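Local atomic coordinates of trans-4-hydroxy-L-proline dehydratase (Clostridioides difficile 70-100-2010, PDB entry 6VXC), a protein that uses a glycyl radical to dehydrate trans-4-hydroxy-L-proline to (S)-1-pyrroline-5-carboxylate in the anaerobic breakdown of 4-hydroxyproline. Residues W284-H287 with I288-T292; I64-L67 with R68-F72. All blocks are in the same frame, centred on the assembly; numbering follows the deposited sequence.

Interaction 1: W284-H287 with I288-T292; sequences WFVH and IGVTT
The carbonyl oxygen of H287 is gripped twice by T291, one turn further along the helix. T291 N donates to H287 O over 3.1 Å, and T291 OG1 donates to the same oxygen over 2.9 Å. The two donors arrive from opposite faces of the carbonyl plane, the hydroxyl tilted 32° out of it. This second bond depends on the first torsion of T291 (chi1 63°), which places OG1 between its own backbone N and carbonyl carbon, facing back down the helix; the buried hydroxyl thus finds its acceptor within the helix. The T291 methyl CG2 lies over one face of the H287 imidazole. T292 repeats the hydroxyl bond one residue later, with T292 OG1 2.7 Å from I288 O.

On the side of W284, I288 crosses the indole at a slant. Its CG1 sits over one face of the five-membered ring, 4.0 Å from the centroid, a CH-pi contact displaced toward the rim, and I288 CD1 hangs past the rim beside the indole nitrogen, 3.7 Å from W284 NE1. The indole reaches this place because W284 CG is anti to the backbone N (chi1 -171°). CZ3 of the same indole stands 3.4 Å above the centre of the H287 ring, on the face opposite T291 CG2, while the edge of that imidazole faces the backbone N of I288. Outside partners fix both rings: W284 NE1 bonds to G91 O, H287 ND1 to Y283 OH, and F338 meets W284 edge-to-face. The backbone bonds of I288, G289 and V290 to W284, F285 and V286 are regular i to i+4 bonds. Serine and threonine hydroxyls bonding back to a carbonyl of the preceding turn are a familiar feature of alpha-helices, here in the last turns of helix 276-293.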
ATOM      1  N   TRP A 284      11.852  -6.203 -13.437  1.00 12.53           N
ATOM      2  CA  TRP A 284      12.549  -5.241 -12.589  1.00 11.77           C
ATOM      3  C   TRP A 284      12.833  -3.934 -13.323  1.00 12.57           C
ATOM      4  O   TRP A 284      12.782  -2.860 -12.715  1.00 14.49           O
ATOM      5  CB  TRP A 284      13.845  -5.832 -12.019  1.00 10.73           C
ATOM      6  CG  TRP A 284      14.390  -4.888 -10.989  1.00 11.89           C
ATOM      7  CD1 TRP A 284      15.550  -4.177 -11.053  1.00 11.83           C
ATOM      8  CD2 TRP A 284      13.744  -4.494  -9.767  1.00 12.17           C
ATOM      9  NE1 TRP A 284      15.680  -3.382  -9.944  1.00 14.32           N
ATOM     10  CE2 TRP A 284      14.588  -3.561  -9.132  1.00 12.18           C
ATOM     11  CE3 TRP A 284      12.547  -4.855  -9.141  1.00  9.74           C
ATOM     12  CZ2 TRP A 284      14.265  -2.969  -7.914  1.00  9.35           C
ATOM     13  CZ3 TRP A 284      12.228  -4.271  -7.919  1.00 10.16           C
ATOM     14  CH2 TRP A 284      13.087  -3.336  -7.323  1.00 10.65           C
ATOM     15  N   PHE A 285      13.159  -4.001 -14.620  1.00 15.26           N
ATOM     16  CA  PHE A 285      13.331  -2.779 -15.405  1.00 13.33           C
ATOM     17  C   PHE A 285      12.037  -1.973 -15.450  1.00 13.15           C
ATOM     18  O   PHE A 285      12.045  -0.745 -15.291  1.00 15.00           O
ATOM     19  CB  PHE A 285      13.795  -3.120 -16.825  1.00 11.14           C
ATOM     20  CG  PHE A 285      15.287  -3.321 -16.964  1.00 14.72           C
ATOM     21  CD1 PHE A 285      16.182  -2.654 -16.129  1.00 13.61           C
ATOM     22  CD2 PHE A 285      15.796  -4.156 -17.957  1.00 12.12           C
ATOM     23  CE1 PHE A 285      17.562  -2.834 -16.265  1.00 15.68           C
ATOM     24  CE2 PHE A 285      17.180  -4.342 -18.106  1.00 13.50           C
ATOM     25  CZ  PHE A 285      18.065  -3.678 -17.262  1.00 13.19           C
ATOM     26  N   VAL A 286      10.916  -2.649 -15.697  1.00 13.87           N
ATOM     27  CA  VAL A 286       9.618  -1.981 -15.682  1.00 12.63           C
ATOM     28  C   VAL A 286       9.364  -1.364 -14.309  1.00 12.06           C
ATOM     29  O   VAL A 286       8.871  -0.241 -14.202  1.00 14.07           O
ATOM     30  CB  VAL A 286       8.496  -2.964 -16.077  1.00 11.06           C
ATOM     31  CG1 VAL A 286       7.127  -2.314 -15.898  1.00 10.91           C
ATOM     32  CG2 VAL A 286       8.672  -3.483 -17.501  1.00 11.74           C
ATOM     33  N   HIS A 287       9.702  -2.089 -13.244  1.00 11.93           N
ATOM     34  CA  HIS A 287       9.555  -1.559 -11.889  1.00 13.12           C
ATOM     35  C   HIS A 287      10.365  -0.274 -11.701  1.00 13.29           C
ATOM     36  O   HIS A 287       9.829   0.752 -11.273  1.00 13.94           O
ATOM     37  CB  HIS A 287       9.985  -2.634 -10.879  1.00 11.40           C
ATOM     38  CG  HIS A 287       9.835  -2.238  -9.446  1.00 11.13           C
ATOM     39  ND1 HIS A 287       8.931  -2.842  -8.598  1.00  9.14           N
ATOM     40  CD2 HIS A 287      10.514  -1.342  -8.690  1.00 11.08           C
ATOM     41  CE1 HIS A 287       9.030  -2.306  -7.396  1.00  9.71           C
ATOM     42  NE2 HIS A 287       9.990  -1.400  -7.419  1.00 10.12           N
ATOM     43  N   ILE A 288      11.650  -0.301 -12.061  1.00 14.93           N
ATOM     44  CA  ILE A 288      12.478   0.899 -11.983  1.00 13.56           C
ATOM     45  C   ILE A 288      11.852   2.018 -12.803  1.00 12.66           C
ATOM     46  O   ILE A 288      11.854   3.184 -12.401  1.00 12.66           O
ATOM     47  CB  ILE A 288      13.912   0.600 -12.462  1.00 13.06           C
ATOM     48  CG1 ILE A 288      14.595  -0.380 -11.503  1.00 11.68           C
ATOM     49  CG2 ILE A 288      14.733   1.887 -12.576  1.00 13.57           C
ATOM     50  CD1 ILE A 288      14.722   0.170 -10.115  1.00 15.66           C
ATOM     51  N   GLY A 289      11.332   1.680 -13.972  1.00 15.50           N
ATOM     52  CA  GLY A 289      10.721   2.657 -14.840  1.00 12.41           C
ATOM     53  C   GLY A 289       9.520   3.357 -14.236  1.00 13.36           C
ATOM     54  O   GLY A 289       9.502   4.593 -14.163  1.00 15.33           O
ATOM     55  N   VAL A 290       8.507   2.597 -13.804  1.00 13.72           N
ATOM     56  CA  VAL A 290       7.267   3.254 -13.376  1.00 11.07           C
ATOM     57  C   VAL A 290       7.458   3.979 -12.057  1.00 11.92           C
ATOM     58  O   VAL A 290       6.780   4.980 -11.788  1.00 14.55           O
ATOM     59  CB  VAL A 290       6.094   2.261 -13.318  1.00 13.90           C
ATOM     60  CG1 VAL A 290       5.803   1.709 -14.723  1.00 13.74           C
ATOM     61  CG2 VAL A 290       6.362   1.129 -12.284  1.00 10.31           C
ATOM     62  N   THR A 291       8.379   3.518 -11.216  1.00 14.24           N
ATOM     63  CA  THR A 291       8.587   4.203  -9.946  1.00 13.60           C
ATOM     64  C   THR A 291       9.568   5.360 -10.049  1.00 11.74           C
ATOM     65  O   THR A 291       9.735   6.092  -9.073  1.00 15.26           O
ATOM     66  CB  THR A 291       9.042   3.223  -8.843  1.00 12.21           C
ATOM     67  OG1 THR A 291      10.305   2.654  -9.181  1.00 14.50           O
ATOM     68  CG2 THR A 291       8.003   2.118  -8.648  1.00  9.92           C
ATOM     69  N   THR A 292      10.246   5.536 -11.179  1.00 14.22           N
ATOM     70  CA  THR A 292      10.960   6.783 -11.402  1.00 12.19           C
ATOM     71  C   THR A 292      10.225   7.729 -12.340  1.00 13.35           C
ATOM     72  O   THR A 292      10.522   8.922 -12.332  1.00 15.32           O
ATOM     73  CB  THR A 292      12.394   6.534 -11.914  1.00 11.29           C
ATOM     74  OG1 THR A 292      12.379   5.733 -13.095  1.00 14.85           O
ATOM     75  CG2 THR A 292      13.270   5.897 -10.830  1.00 12.58           C
TER

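Interaction 2: I64-L67 with R68-F72; sequences IPVL and RALSF
V66 and L70 lie side by side and point the same way, an i to i+4 pair on the opening turns of the alpha-helix 64-78. The touching branches are V66 CG1 and L70 CD1, 3.6 Å apart. V66 CG1 is anti to the backbone N (chi1 171°), which turns this methyl along the helix toward L70, whereas L70 CG also rests near the carbonyl oxygen of V66. That oxygen in turn accepts the amide of L70 at 2.8 Å in a nearly straight bond (N-H...O angle 171°), so side chain and backbone of L70 both lie against V66.

R68 turns a different way. Its CG packs 3.4 Å from I64 O and then loosely against I64 CG2, after which bends at chi2 and chi3 carry the guanidinium away from the first turn. There NH1 forms a salt bridge with E105 and NH2 a hydrogen bond with Y55 OH, so the buried charge has an acid partner and its position is held by groups outside the helix. A69 meets I226 of helix 214-248 and P542, and P65 meets D220 and A223 of that helix.

L67 and S71 form the next i to i+4 pair. L67 CD1 comes within 3.8 Å of S71 OG, an apolar branch alongside a hydroxyl, and M51, A54 and Y55 of helix 46-58 also touch S71. The hydroxyl and the amide of S71 both donate to L67 O, from opposite faces of its carbonyl plane: OG at 2.8 Å and N at 2.9 Å.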
ATOM      1  N   ILE A  64       1.281  18.188 -22.275  1.00 16.45           N
ATOM      2  CA  ILE A  64       1.872  17.678 -21.030  1.00 18.89           C
ATOM      3  C   ILE A  64       2.199  16.194 -21.101  1.00 13.32           C
ATOM      4  O   ILE A  64       3.263  15.799 -20.614  1.00 15.85           O
ATOM      5  CB  ILE A  64       0.987  18.041 -19.831  1.00 15.89           C
ATOM      6  CG1 ILE A  64       1.000  19.565 -19.644  1.00 22.31           C
ATOM      7  CG2 ILE A  64       1.523  17.369 -18.579  1.00 15.79           C
ATOM      8  CD1 ILE A  64       0.033  20.069 -18.611  1.00 19.24           C
ATOM      9  N   PRO A  65       1.368  15.327 -21.671  1.00 13.33           N
ATOM     10  CA  PRO A  65       1.789  13.918 -21.762  1.00 16.71           C
ATOM     11  C   PRO A  65       3.113  13.739 -22.487  1.00 14.82           C
ATOM     12  O   PRO A  65       3.971  12.975 -22.026  1.00 15.33           O
ATOM     13  CB  PRO A  65       0.619  13.234 -22.487  1.00 15.20           C
ATOM     14  CG  PRO A  65      -0.343  14.316 -22.845  1.00 20.95           C
ATOM     15  CD  PRO A  65      -0.036  15.523 -22.044  1.00 15.15           C
ATOM     16  N   VAL A  66       3.319  14.444 -23.598  1.00 15.99           N
ATOM     17  CA  VAL A  66       4.595  14.352 -24.298  1.00 13.62           C
ATOM     18  C   VAL A  66       5.719  14.935 -23.446  1.00 13.82           C
ATOM     19  O   VAL A  66       6.837  14.410 -23.431  1.00 17.29           O
ATOM     20  CB  VAL A  66       4.499  15.032 -25.674  1.00 14.33           C
ATOM     21  CG1 VAL A  66       5.874  15.140 -26.312  1.00 14.42           C
ATOM     22  CG2 VAL A  66       3.557  14.247 -26.589  1.00 16.54           C
ATOM     23  N   LEU A  67       5.447  16.026 -22.729  1.00 13.86           N
ATOM     24  CA  LEU A  67       6.453  16.594 -21.834  1.00 14.57           C
ATOM     25  C   LEU A  67       6.916  15.579 -20.791  1.00 15.58           C
ATOM     26  O   LEU A  67       8.115  15.451 -20.527  1.00 17.33           O
ATOM     27  CB  LEU A  67       5.910  17.853 -21.156  1.00 14.47           C
ATOM     28  CG  LEU A  67       6.758  18.493 -20.055  1.00 14.13           C
ATOM     29  CD1 LEU A  67       8.111  18.870 -20.567  1.00 20.15           C
ATOM     30  CD2 LEU A  67       6.053  19.725 -19.564  1.00 13.45           C
ATOM     31  N   ARG A  68       5.980  14.869 -20.167  1.00 14.18           N
ATOM     32  CA  ARG A  68       6.364  13.849 -19.195  1.00 14.64           C
ATOM     33  C   ARG A  68       7.197  12.750 -19.852  1.00 14.04           C
ATOM     34  O   ARG A  68       8.226  12.329 -19.315  1.00 16.80           O
ATOM     35  CB  ARG A  68       5.116  13.246 -18.550  1.00 13.72           C
ATOM     36  CG  ARG A  68       4.242  14.239 -17.794  1.00 14.19           C
ATOM     37  CD  ARG A  68       4.970  14.839 -16.605  1.00 14.04           C
ATOM     38  NE  ARG A  68       5.479  13.803 -15.713  1.00 17.99           N
ATOM     39  CZ  ARG A  68       6.347  14.020 -14.734  1.00 16.54           C
ATOM     40  NH1 ARG A  68       6.757  13.012 -13.992  1.00 17.57           N
ATOM     41  NH2 ARG A  68       6.816  15.246 -14.508  1.00 15.81           N
ATOM     42  N   ALA A  69       6.773  12.278 -21.025  1.00 15.21           N
ATOM     43  CA  ALA A  69       7.506  11.209 -21.702  1.00 13.97           C
ATOM     44  C   ALA A  69       8.907  11.664 -22.112  1.00 15.84           C
ATOM     45  O   ALA A  69       9.892  10.940 -21.915  1.00 14.05           O
ATOM     46  CB  ALA A  69       6.715  10.729 -22.917  1.00 12.57           C
ATOM     47  N   LEU A  70       9.012  12.867 -22.691  1.00 15.78           N
ATOM     48  CA  LEU A  70      10.320  13.406 -23.055  1.00 15.99           C
ATOM     49  C   LEU A  70      11.194  13.620 -21.824  1.00 16.58           C
ATOM     50  O   LEU A  70      12.410  13.425 -21.877  1.00 20.74           O
ATOM     51  CB  LEU A  70      10.159  14.715 -23.833  1.00 16.58           C
ATOM     52  CG  LEU A  70       9.622  14.618 -25.260  1.00 16.84           C
ATOM     53  CD1 LEU A  70       9.317  16.012 -25.848  1.00 18.58           C
ATOM     54  CD2 LEU A  70      10.594  13.843 -26.137  1.00 17.89           C
ATOM     55  N   SER A  71      10.594  14.031 -20.705  1.00 16.50           N
ATOM     56  CA  SER A  71      11.384  14.205 -19.490  1.00 18.14           C
ATOM     57  C   SER A  71      11.877  12.864 -18.957  1.00 17.11           C
ATOM     58  O   SER A  71      13.030  12.749 -18.527  1.00 18.54           O
ATOM     59  CB  SER A  71      10.560  14.932 -18.425  1.00 17.58           C
ATOM     60  OG  SER A  71      10.202  16.222 -18.875  1.00 21.99           O
ATOM     61  N   PHE A  72      11.014  11.847 -18.958  1.00 17.54           N
ATOM     62  CA  PHE A  72      11.443  10.513 -18.553  1.00 15.84           C
ATOM     63  C   PHE A  72      12.566  10.007 -19.447  1.00 18.27           C
ATOM     64  O   PHE A  72      13.572   9.472 -18.963  1.00 17.93           O
ATOM     65  CB  PHE A  72      10.261   9.549 -18.587  1.00 15.01           C
ATOM     66  CG  PHE A  72      10.622   8.125 -18.209  1.00 15.65           C
ATOM     67  CD1 PHE A  72      10.966   7.812 -16.900  1.00 17.04           C
ATOM     68  CD2 PHE A  72      10.579   7.108 -19.150  1.00 13.82           C
ATOM     69  CE1 PHE A  72      11.288   6.508 -16.530  1.00 17.19           C
ATOM     70  CE2 PHE A  72      10.895   5.795 -18.790  1.00 15.29           C
ATOM     71  CZ  PHE A  72      11.256   5.501 -17.479  1.00 13.81           C
TER

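From the N terminus the chain first meets interaction 2, in the opening turns of helix 64-78, and much later interaction 1, in the last turns of helix 276-293. Each spans a continuous run of helix, so neither closes a loop, and they follow in series without nesting or crossing. They nevertheless meet in space: F72 CE1 lies 3.5 Å from G289 O, and T292 also touches F72 and Y75, packing the end of the later helix against the earlier one. Helix 542-546 bridges them further, since L543 touches both F72 and V290. Their centres are about 16 Å apart, away from the annotated active-site residues.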